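Local coordinates for DNA replication and repair protein RecF (Caldanaerobacter subterraneus subsp. tengcongensis, PDB 5Z69), which binds ATP, probably binds single-stranded DNA, and acts as an ATP-switched recombination mediator in the RecFOR pathway of DNA repair, at residues L46-R51 / R60-S65; E66-D71 / Y95-N100; R51-G56 / K89-G94. All coordinates share one frame; numbering follows the deposited sequence.

In the fold
Following the chain from the N terminus, helix 43-55 comes first and supplies one partner to two contacts. Contact 1 closes a short loop, bringing 60-65 back onto the helix that the chain has just left. Contact 2 then opens in series with it: 66-71 holds the adenine and is met by 95-100 at the end of strand 86-96. Contact 3 joins the end of the helix, 51-56, to the preceding part of that strand, 89-94, and its span crosses those of both other contacts. Contacts 1 and 3 share Arg51, while Met64 packs on Leu52, Phe93 and Tyr95. Together the three tie the Walker A helix, the nucleotide and the antiparallel sheet into one lobe.

Contact 1. Residues L46-R51 / R60-S65; sequences LLEAIR and RGSKMS. With AGS (phosphothiophosphoric acid-adenylate ester), chain C.
Charge pairing carries most of this contact: Glu48, on the helix, meets the guanidinium of Arg60, on the loop that folds back over it. The extended glutamate, with CG anti to the backbone N (chi1 -179°), reaches outward, and its OE2 lies 2.9 Å from NH1 of Arg60. The two side chains cross at about a right angle, with their planar groups turned 72° apart. Although OE2 lies at the guanidinium edge, the N-H points poorly at it (126°), so this is a salt bridge with only a weak hydrogen bond inside it.

Helix 43-55 follows the P-loop in a nucleotide-binding head of the RecF/SMC type, and the loop after it brings Arg60 to the phosphates as well. Its NH2 turns toward O2A of the alpha phosphate of the ATP analogue, although that weak bond is doubtful because the position of NH2 is uncertain.

Other hydrogen bonds and ion pairs fix both groups: Glu48 OE1 bonds Ser58 OG and OE2 pairs with Arg19, while Asn45 OD1 holds Arg60 NH1.

Van der Waals contact adds Arg60 CD, 3.2 Å from Glu48 OE1. Ser62 OG, 4.0 Å from Glu48 OE1, makes no bond to it and is hydrogen-bonded to Arg19 NH2.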
loop_
_atom_site.group_PDB
_atom_site.type_symbol
_atom_site.label_atom_id
_atom_site.label_comp_id
_atom_site.label_asym_id
_atom_site.label_seq_id
_atom_site.Cartn_x
_atom_site.Cartn_y
_atom_site.Cartn_z
ATOM N N LEU A 46 28.879 24.503 0.287
ATOM C CA LEU A 46 29.990 23.955 1.073
ATOM C C LEU A 46 29.560 22.658 1.765
ATOM O O LEU A 46 30.330 21.680 1.803
ATOM C CB LEU A 46 30.499 24.981 2.080
ATOM C CG LEU A 46 31.501 24.455 3.114
ATOM C CD1 LEU A 46 32.785 23.941 2.470
ATOM C CD2 LEU A 46 31.817 25.554 4.120
ATOM N N LEU A 47 28.346 22.642 2.310
ATOM C CA LEU A 47 27.792 21.409 2.871
ATOM C C LEU A 47 27.668 20.325 1.810
ATOM O O LEU A 47 27.954 19.142 2.069
ATOM C CB LEU A 47 26.424 21.677 3.504
ATOM C CG LEU A 47 26.418 21.818 5.034
ATOM C CD1 LEU A 47 27.529 22.723 5.488
ATOM C CD2 LEU A 47 25.106 22.342 5.539
ATOM N N GLU A 48 27.278 20.727 0.602
ATOM C CA GLU A 48 27.196 19.790 -0.502
ATOM C C GLU A 48 28.583 19.208 -0.808
ATOM O O GLU A 48 28.715 18.026 -1.106
ATOM C CB GLU A 48 26.612 20.474 -1.743
ATOM C CG GLU A 48 26.440 19.578 -2.976
ATOM C CD GLU A 48 25.794 20.338 -4.155
ATOM O OE1 GLU A 48 24.771 19.866 -4.706
ATOM O OE2 GLU A 48 26.306 21.409 -4.519
ATOM N N ALA A 49 29.614 20.039 -0.734
ATOM C CA ALA A 49 30.978 19.559 -0.952
ATOM C C ALA A 49 31.396 18.584 0.154
ATOM O O ALA A 49 32.026 17.561 -0.106
ATOM C CB ALA A 49 31.952 20.737 -1.036
ATOM N N ILE A 50 31.042 18.892 1.393
ATOM C CA ILE A 50 31.372 17.992 2.495
ATOM C C ILE A 50 30.611 16.672 2.387
ATOM O O ILE A 50 31.203 15.608 2.528
ATOM C CB ILE A 50 31.088 18.646 3.844
ATOM C CG1 ILE A 50 31.986 19.868 3.988
ATOM C CG2 ILE A 50 31.348 17.649 4.974
ATOM C CD1 ILE A 50 31.521 20.865 5.016
ATOM N N ARG A 51 29.309 16.734 2.104
ATOM C CA ARG A 51 28.485 15.530 1.972
ATOM C C ARG A 51 28.891 14.658 0.778
ATOM O O ARG A 51 28.712 13.430 0.791
ATOM C CB ARG A 51 27.015 15.936 1.860
ATOM C CG ARG A 51 26.035 14.785 1.685
ATOM C CD ARG A 51 25.958 13.872 2.893
ATOM N NE ARG A 51 24.837 12.941 2.752
ATOM C CZ ARG A 51 24.643 11.845 3.480
ATOM N NH1 ARG A 51 25.490 11.511 4.450
ATOM N NH2 ARG A 51 23.584 11.076 3.234
ATOM N N ARG A 60 21.417 17.300 -2.902
ATOM C CA ARG A 60 20.285 18.016 -3.467
ATOM C C ARG A 60 19.713 17.291 -4.680
ATOM O O ARG A 60 18.698 17.706 -5.236
ATOM C CB ARG A 60 20.692 19.421 -3.874
ATOM C CG ARG A 60 21.132 20.315 -2.757
ATOM C CD ARG A 60 22.279 21.154 -3.259
ATOM N NE ARG A 60 22.101 22.554 -2.942
ATOM C CZ ARG A 60 23.025 23.481 -3.135
ATOM N NH1 ARG A 60 24.205 23.155 -3.652
ATOM N NH2 ARG A 60 22.761 24.740 -2.812
ATOM N N GLY A 61 20.380 16.217 -5.098
ATOM C CA GLY A 61 19.948 15.468 -6.262
ATOM C C GLY A 61 20.440 16.045 -7.578
ATOM O O GLY A 61 19.997 15.610 -8.641
ATOM N N SER A 62 21.363 17.006 -7.520
ATOM C CA SER A 62 21.875 17.646 -8.741
ATOM C C SER A 62 22.787 16.729 -9.538
ATOM O O SER A 62 23.477 15.897 -8.967
ATOM C CB SER A 62 22.627 18.923 -8.396
ATOM O OG SER A 62 21.881 19.714 -7.489
ATOM N N LYS A 63 22.787 16.879 -10.862
ATOM C CA LYS A 63 23.748 16.176 -11.702
ATOM C C LYS A 63 25.138 16.701 -11.393
ATOM O O LYS A 63 25.290 17.877 -11.079
ATOM C CB LYS A 63 23.459 16.380 -13.198
ATOM C CG LYS A 63 22.001 16.230 -13.604
ATOM C CD LYS A 63 21.773 16.878 -14.965
ATOM N N MET A 64 26.132 15.825 -11.517
ATOM C CA MET A 64 27.548 16.172 -11.361
ATOM C C MET A 64 27.960 17.419 -12.134
ATOM O O MET A 64 28.625 18.291 -11.589
ATOM C CB MET A 64 28.419 15.002 -11.817
ATOM C CG MET A 64 28.520 13.884 -10.820
ATOM S SD MET A 64 29.690 14.362 -9.541
ATOM C CE MET A 64 28.614 14.362 -8.135
ATOM N N SER A 65 27.555 17.511 -13.401
ATOM C CA SER A 65 27.954 18.652 -14.233
ATOM C C SER A 65 27.459 19.985 -13.654
ATOM O O SER A 65 28.003 21.038 -13.950
ATOM C CB SER A 65 27.439 18.477 -15.676
ATOM O OG SER A 65 26.015 18.489 -15.726
HETATM P PG AGS C . 21.429 27.817 1.715
HETATM S S1G AGS C . 21.917 27.522 3.584
HETATM O O2G AGS C . 20.423 29.014 1.629
HETATM O O3G AGS C . 20.694 26.527 1.237
HETATM P PB AGS C . 23.073 29.502 0.150
HETATM O O1B AGS C . 24.325 30.106 0.694
HETATM O O2B AGS C . 21.862 30.429 0.353
HETATM O O3B AGS C . 22.722 28.087 0.839
HETATM P PA AGS C . 24.103 28.241 -2.146
HETATM O O1A AGS C . 25.193 27.761 -1.178
HETATM O O2A AGS C . 23.147 27.229 -2.696
HETATM O O3A AGS C . 23.236 29.375 -1.429
HETATM O "O5'" AGS C . 24.751 29.027 -3.317
HETATM C "C5'" AGS C . 24.321 28.781 -4.627
HETATM C "C4'" AGS C . 24.804 29.966 -5.404
HETATM O "O4'" AGS C . 25.880 29.550 -6.275
HETATM C "C3'" AGS C . 23.741 30.590 -6.301
HETATM O "O3'" AGS C . 23.920 32.000 -6.381
HETATM C "C2'" AGS C . 23.946 29.848 -7.624
HETATM O "O2'" AGS C . 23.564 30.629 -8.752
HETATM C "C1'" AGS C . 25.462 29.614 -7.624
HETATM N N9 AGS C . 25.867 28.391 -8.297
HETATM C C8 AGS C . 25.222 27.177 -8.295
HETATM N N7 AGS C . 25.811 26.260 -9.020
HETATM C C5 AGS C . 26.923 26.904 -9.534
HETATM C C6 AGS C . 27.962 26.484 -10.388
HETATM N N6 AGS C . 28.056 25.245 -10.878
HETATM N N1 AGS C . 28.907 27.389 -10.728
HETATM C C2 AGS C . 28.818 28.627 -10.233
HETATM N N3 AGS C . 27.888 29.141 -9.423
HETATM C C4 AGS C . 26.968 28.220 -9.108
#

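Contact 2. Residues E66-D71 / Y95-N100. With AGS (phosphothiophosphoric acid-adenylate ester), chain C.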
loop_
_atom_site.group_PDB
_atom_site.type_symbol
_atom_site.label_atom_id
_atom_site.label_comp_id
_atom_site.label_asym_id
_atom_site.label_seq_id
_atom_site.Cartn_x
_atom_site.Cartn_y
_atom_site.Cartn_z
ATOM N N GLU A 66 26.425 19.940 -12.821
ATOM C CA GLU A 66 25.940 21.170 -12.201
ATOM C C GLU A 66 26.827 21.659 -11.071
ATOM O O GLU A 66 26.740 22.826 -10.690
ATOM C CB GLU A 66 24.527 20.985 -11.666
ATOM C CG GLU A 66 23.484 20.643 -12.713
ATOM C CD GLU A 66 22.116 20.460 -12.058
ATOM O OE1 GLU A 66 21.641 21.411 -11.394
ATOM O OE2 GLU A 66 21.551 19.350 -12.149
ATOM N N LEU A 67 27.669 20.782 -10.524
ATOM C CA LEU A 67 28.573 21.199 -9.442
ATOM C C LEU A 67 29.840 21.860 -9.963
ATOM O O LEU A 67 30.622 22.464 -9.191
ATOM C CB LEU A 67 28.968 20.008 -8.560
ATOM C CG LEU A 67 27.864 19.077 -8.064
ATOM C CD1 LEU A 67 28.345 18.300 -6.855
ATOM C CD2 LEU A 67 26.625 19.860 -7.744
ATOM N N VAL A 68 30.091 21.717 -11.258
ATOM C CA VAL A 68 31.278 22.364 -11.832
ATOM C C VAL A 68 31.048 23.874 -11.893
ATOM O O VAL A 68 29.996 24.317 -12.366
ATOM C CB VAL A 68 31.620 21.852 -13.261
ATOM C CG1 VAL A 68 32.883 22.552 -13.774
ATOM C CG2 VAL A 68 31.793 20.334 -13.294
ATOM N N LYS A 69 32.012 24.655 -11.416
ATOM C CA LYS A 69 31.979 26.108 -11.550
ATOM C C LYS A 69 31.699 26.479 -13.011
ATOM O O LYS A 69 32.296 25.886 -13.907
ATOM C CB LYS A 69 33.299 26.722 -11.083
ATOM C CG LYS A 69 33.423 28.226 -11.300
ATOM C CD LYS A 69 34.865 28.663 -11.098
ATOM C CE LYS A 69 35.104 30.124 -11.456
ATOM N NZ LYS A 69 36.547 30.465 -11.232
ATOM N N PHE A 70 30.758 27.409 -13.214
ATOM C CA PHE A 70 30.359 27.843 -14.555
ATOM C C PHE A 70 31.576 28.154 -15.430
ATOM O O PHE A 70 32.473 28.917 -15.050
ATOM C CB PHE A 70 29.431 29.065 -14.479
ATOM C CG PHE A 70 28.123 28.804 -13.755
ATOM C CD1 PHE A 70 27.535 27.551 -13.778
ATOM C CD2 PHE A 70 27.488 29.820 -13.057
ATOM C CE1 PHE A 70 26.339 27.316 -13.112
ATOM C CE2 PHE A 70 26.298 29.590 -12.392
ATOM C CZ PHE A 70 25.725 28.338 -12.419
ATOM N N ASP A 71 31.595 27.514 -16.597
ATOM C CA ASP A 71 32.636 27.667 -17.622
ATOM C C ASP A 71 33.962 26.987 -17.313
ATOM O O ASP A 71 34.947 27.208 -18.021
ATOM C CB ASP A 71 32.899 29.146 -17.905
ATOM C CG ASP A 71 31.958 29.706 -18.937
ATOM O OD1 ASP A 71 32.394 30.574 -19.727
ATOM O OD2 ASP A 71 30.783 29.259 -18.964
ATOM N N TYR A 95 35.884 15.517 -10.704
ATOM C CA TYR A 95 34.971 15.244 -11.823
ATOM C C TYR A 95 35.231 16.186 -12.998
ATOM O O TYR A 95 35.290 17.392 -12.794
ATOM C CB TYR A 95 33.518 15.374 -11.390
ATOM C CG TYR A 95 32.510 15.296 -12.543
ATOM C CD1 TYR A 95 32.098 14.070 -13.057
ATOM C CD2 TYR A 95 31.970 16.451 -13.104
ATOM C CE1 TYR A 95 31.175 13.995 -14.116
ATOM C CE2 TYR A 95 31.049 16.390 -14.157
ATOM C CZ TYR A 95 30.656 15.160 -14.655
ATOM O OH TYR A 95 29.738 15.110 -15.686
ATOM N N LYS A 96 35.358 15.635 -14.208
ATOM C CA LYS A 96 35.534 16.439 -15.445
ATOM C C LYS A 96 34.247 16.456 -16.274
ATOM O O LYS A 96 33.565 15.434 -16.342
ATOM C CB LYS A 96 36.637 15.872 -16.336
ATOM C CG LYS A 96 38.045 16.207 -15.997
ATOM C CD LYS A 96 38.927 15.997 -17.233
ATOM C CE LYS A 96 38.643 17.031 -18.324
ATOM N NZ LYS A 96 39.838 17.167 -19.238
ATOM N N VAL A 97 33.947 17.577 -16.946
ATOM C CA VAL A 97 32.679 17.709 -17.693
ATOM C C VAL A 97 32.512 16.661 -18.787
ATOM O O VAL A 97 31.383 16.375 -19.189
ATOM C CB VAL A 97 32.512 19.103 -18.348
ATOM C CG1 VAL A 97 32.285 20.168 -17.297
ATOM C CG2 VAL A 97 33.716 19.450 -19.221
ATOM N N ASN A 98 33.609 16.071 -19.263
ATOM C CA ASN A 98 33.493 14.969 -20.232
ATOM C C ASN A 98 33.034 13.648 -19.595
ATOM O O ASN A 98 32.937 12.627 -20.273
ATOM C CB ASN A 98 34.820 14.757 -20.985
ATOM C CG ASN A 98 35.976 14.438 -20.064
ATOM O OD1 ASN A 98 35.787 14.153 -18.879
ATOM N ND2 ASN A 98 37.191 14.478 -20.605
ATOM N N GLY A 99 32.756 13.666 -18.294
ATOM C CA GLY A 99 32.217 12.490 -17.623
ATOM C C GLY A 99 33.204 11.767 -16.723
ATOM O O GLY A 99 32.810 11.036 -15.820
ATOM N N ASN A 100 34.493 11.968 -16.963
ATOM C CA ASN A 100 35.527 11.302 -16.168
ATOM C C ASN A 100 35.504 11.682 -14.688
ATOM O O ASN A 100 35.759 12.840 -14.342
ATOM C CB ASN A 100 36.908 11.623 -16.739
ATOM C CG ASN A 100 37.093 11.075 -18.137
ATOM O OD1 ASN A 100 36.415 10.127 -18.530
ATOM N ND2 ASN A 100 38.019 11.663 -18.895
HETATM P PG AGS C . 21.429 27.817 1.715
HETATM S S1G AGS C . 21.917 27.522 3.584
HETATM O O2G AGS C . 20.423 29.014 1.629
HETATM O O3G AGS C . 20.694 26.527 1.237
HETATM P PB AGS C . 23.073 29.502 0.150
HETATM O O1B AGS C . 24.325 30.106 0.694
HETATM O O2B AGS C . 21.862 30.429 0.353
HETATM O O3B AGS C . 22.722 28.087 0.839
HETATM P PA AGS C . 24.103 28.241 -2.146
HETATM O O1A AGS C . 25.193 27.761 -1.178
HETATM O O2A AGS C . 23.147 27.229 -2.696
HETATM O O3A AGS C . 23.236 29.375 -1.429
HETATM O "O5'" AGS C . 24.751 29.027 -3.317
HETATM C "C5'" AGS C . 24.321 28.781 -4.627
HETATM C "C4'" AGS C . 24.804 29.966 -5.404
HETATM O "O4'" AGS C . 25.880 29.550 -6.275
HETATM C "C3'" AGS C . 23.741 30.590 -6.301
HETATM O "O3'" AGS C . 23.920 32.000 -6.381
HETATM C "C2'" AGS C . 23.946 29.848 -7.624
HETATM O "O2'" AGS C . 23.564 30.629 -8.752
HETATM C "C1'" AGS C . 25.462 29.614 -7.624
HETATM N N9 AGS C . 25.867 28.391 -8.297
HETATM C C8 AGS C . 25.222 27.177 -8.295
HETATM N N7 AGS C . 25.811 26.260 -9.020
HETATM C C5 AGS C . 26.923 26.904 -9.534
HETATM C C6 AGS C . 27.962 26.484 -10.388
HETATM N N6 AGS C . 28.056 25.245 -10.878
HETATM N N1 AGS C . 28.907 27.389 -10.728
HETATM C C2 AGS C . 28.818 28.627 -10.233
HETATM N N3 AGS C . 27.888 29.141 -9.423
HETATM C C4 AGS C . 26.968 28.220 -9.108
#
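Val68 meets Tyr95 and Val97 on one side of a loop whose other side reads the adenine of the bound ATP analogue. Along 66-71 the first contribution comes from Glu66, whose backbone O accepts a hydrogen bond of 2.8 Å from N6 of the base. Leu67, next in line, turns its side chain onto Phe18 and Phe75 and is buried.

Val68 has two jobs. Its backbone O takes a second hydrogen bond from the adenine N6, at 2.6 Å and nearly straight (169°), so the exocyclic amino group is held by two carbonyls. Its side chain makes the contact with the strand: CG2, beside the backbone N and anti to the carbonyl carbon, comes up to the edge of the Tyr95 ring, in the ring plane, 3.9 Å from CD2. The same methyl lies 4.0 Å from CG1 of Val97, and the Val68 side chain crosses both at about a right angle.

After Lys69, Phe70 N donates a hydrogen bond of 3.1 Å to AGS N1, the ring nitrogen of the base. Amino group and ring nitrogen are thus both matched by main chain, a pattern consistent with recognition of adenine. In one of two deposited conformers, the Phe70 ring lies over the base, with N1 of the adenine 3.2 Å above the plane of the Phe70 ring, over the ring centre.

On the other segment the strand gives way to a type I turn from Lys96 to Gly99, in which Asn98 OD1 accepts from Asn100 N to form an Asx turn.

Within the fold, Val68 also rests on Phe75 of strand 74-83, to which Tyr95 is hydrogen-bonded through its backbone, while Met64 packs on Tyr95. The adenine loop therefore lies against the end of the antiparallel sheet, with the backbone of Leu67 and Lys69 tied to Arg19 and Asn17 beyond strand 9-16.

Contact 3. Residues R51-G56 / K89-G94; sequences RLLSMG and KKIEFG
Leu52 and Phe93 each swing CG away from the main-chain nitrogen (chi1 174° and -166°), which lets the leucine reach out from the last turns of its helix and the phenylalanine reach out from its strand to meet it. The fold is that of an ABC-type ATPase head, in which the helix following the P-loop packs against an antiparallel sheet. Here the end of helix 43-55 lies on strand 86-96.

The two side chains cross at about a right angle, and the leucine sits over one ring face. Its CD1 stands 3.9 Å above the ring centre in a CH-pi contact, only 10° off the normal, while CD2 lies 3.9 Å from CG of Phe93, over the base of the ring.

Two residues earlier on the strand, Ile91 faces the helix and sets CG2 4.4 Å from CG of Leu53, a looser apolar contact. Val77 of the adjoining strand 74-83 touches both leucines, and Phe120 covers Leu53 and Ile91; the side chains that meet are all apolar and buried.

The helix ends at Met55, and Gly56, the first residue beyond it, takes a positive phi; its N still bonds Leu52 O. At this point the ring of Phe93 meets bare backbone, with CE2 just 3.6 Å from Gly56 CA.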
loop_
_atom_site.group_PDB
_atom_site.type_symbol
_atom_site.label_atom_id
_atom_site.label_comp_id
_atom_site.label_asym_id
_atom_site.label_seq_id
_atom_site.Cartn_x
_atom_site.Cartn_y
_atom_site.Cartn_z
ATOM N N ARG A 51 29.309 16.734 2.104
ATOM C CA ARG A 51 28.485 15.530 1.972
ATOM C C ARG A 51 28.891 14.658 0.778
ATOM O O ARG A 51 28.712 13.430 0.791
ATOM C CB ARG A 51 27.015 15.936 1.860
ATOM C CG ARG A 51 26.035 14.785 1.685
ATOM C CD ARG A 51 25.958 13.872 2.893
ATOM N NE ARG A 51 24.837 12.941 2.752
ATOM C CZ ARG A 51 24.643 11.845 3.480
ATOM N NH1 ARG A 51 25.490 11.511 4.450
ATOM N NH2 ARG A 51 23.584 11.076 3.234
ATOM N N LEU A 52 29.451 15.290 -0.250
ATOM C CA LEU A 52 29.995 14.573 -1.406
ATOM C C LEU A 52 31.046 13.521 -1.019
ATOM O O LEU A 52 31.124 12.437 -1.619
ATOM C CB LEU A 52 30.609 15.582 -2.390
ATOM C CG LEU A 52 31.370 15.029 -3.602
ATOM C CD1 LEU A 52 30.344 14.614 -4.672
ATOM C CD2 LEU A 52 32.366 16.067 -4.157
ATOM N N LEU A 53 31.884 13.866 -0.036
ATOM C CA LEU A 53 32.942 12.978 0.467
ATOM C C LEU A 53 32.356 11.729 1.137
ATOM O O LEU A 53 33.032 10.705 1.225
ATOM C CB LEU A 53 33.881 13.722 1.459
ATOM C CG LEU A 53 34.959 14.707 0.964
ATOM C CD1 LEU A 53 34.298 15.605 0.073
ATOM C CD2 LEU A 53 35.497 15.574 2.065
ATOM N N SER A 54 31.097 11.800 1.581
ATOM C CA SER A 54 30.417 10.643 2.182
ATOM C C SER A 54 29.687 9.790 1.149
ATOM O O SER A 54 29.738 8.562 1.182
ATOM C CB SER A 54 29.389 11.087 3.231
ATOM O OG SER A 54 29.989 11.639 4.377
ATOM N N MET A 55 28.987 10.449 0.237
ATOM C CA MET A 55 28.068 9.744 -0.650
ATOM C C MET A 55 28.493 9.673 -2.124
ATOM O O MET A 55 27.957 8.868 -2.893
ATOM C CB MET A 55 26.697 10.402 -0.564
ATOM C CG MET A 55 26.115 10.436 0.856
ATOM S SD MET A 55 25.987 8.782 1.573
ATOM C CE MET A 55 24.629 8.148 0.588
ATOM N N GLY A 56 29.433 10.515 -2.528
ATOM C CA GLY A 56 29.815 10.542 -3.926
ATOM C C GLY A 56 28.747 11.147 -4.834
ATOM O O GLY A 56 28.734 10.906 -6.037
ATOM N N LYS A 89 42.729 10.052 6.947
ATOM C CA LYS A 89 42.383 9.404 5.690
ATOM C C LYS A 89 42.098 10.499 4.673
ATOM O O LYS A 89 41.304 11.420 4.928
ATOM C CB LYS A 89 41.179 8.462 5.846
ATOM C CG LYS A 89 40.563 7.975 4.513
ATOM C CD LYS A 89 39.381 7.011 4.747
ATOM C CE LYS A 89 39.895 5.622 5.123
ATOM N NZ LYS A 89 38.798 4.708 5.559
ATOM N N LYS A 90 42.796 10.423 3.545
ATOM C CA LYS A 90 42.610 11.398 2.474
ATOM C C LYS A 90 41.529 10.924 1.519
ATOM O O LYS A 90 41.586 9.809 0.996
ATOM C CB LYS A 90 43.936 11.647 1.708
ATOM C CG LYS A 90 43.814 12.802 0.664
ATOM C CD LYS A 90 44.950 12.808 -0.394
ATOM C CE LYS A 90 46.314 12.874 0.224
ATOM N NZ LYS A 90 47.378 12.933 -0.831
ATOM N N ILE A 91 40.529 11.763 1.290
ATOM C CA ILE A 91 39.479 11.401 0.359
ATOM C C ILE A 91 39.401 12.448 -0.726
ATOM O O ILE A 91 39.135 13.628 -0.455
ATOM C CB ILE A 91 38.093 11.284 1.062
ATOM C CG1 ILE A 91 38.148 10.280 2.225
ATOM C CG2 ILE A 91 36.972 10.923 0.036
ATOM C CD1 ILE A 91 36.757 10.155 2.935
ATOM N N GLU A 92 39.630 12.010 -1.958
ATOM C CA GLU A 92 39.609 12.909 -3.111
ATOM C C GLU A 92 38.536 12.574 -4.123
ATOM O O GLU A 92 38.359 11.409 -4.495
ATOM C CB GLU A 92 40.945 12.873 -3.833
ATOM C CG GLU A 92 42.128 13.260 -2.991
ATOM C CD GLU A 92 43.395 13.001 -3.754
ATOM O OE1 GLU A 92 43.825 11.832 -3.749
ATOM O OE2 GLU A 92 43.919 13.940 -4.415
ATOM N N PHE A 93 37.878 13.609 -4.629
ATOM C CA PHE A 93 36.809 13.435 -5.625
ATOM C C PHE A 93 36.989 14.478 -6.717
ATOM O O PHE A 93 36.805 15.673 -6.472
ATOM C CB PHE A 93 35.443 13.588 -4.965
ATOM C CG PHE A 93 34.284 13.113 -5.806
ATOM C CD1 PHE A 93 33.926 13.778 -6.985
ATOM C CD2 PHE A 93 33.521 12.031 -5.403
ATOM C CE1 PHE A 93 32.816 13.338 -7.762
ATOM C CE2 PHE A 93 32.406 11.587 -6.171
ATOM C CZ PHE A 93 32.067 12.243 -7.345
ATOM N N GLY A 94 37.390 14.028 -7.903
ATOM C CA GLY A 94 37.566 14.908 -9.043
ATOM C C GLY A 94 36.555 14.530 -10.130
ATOM O O GLY A 94 36.360 13.355 -10.430
#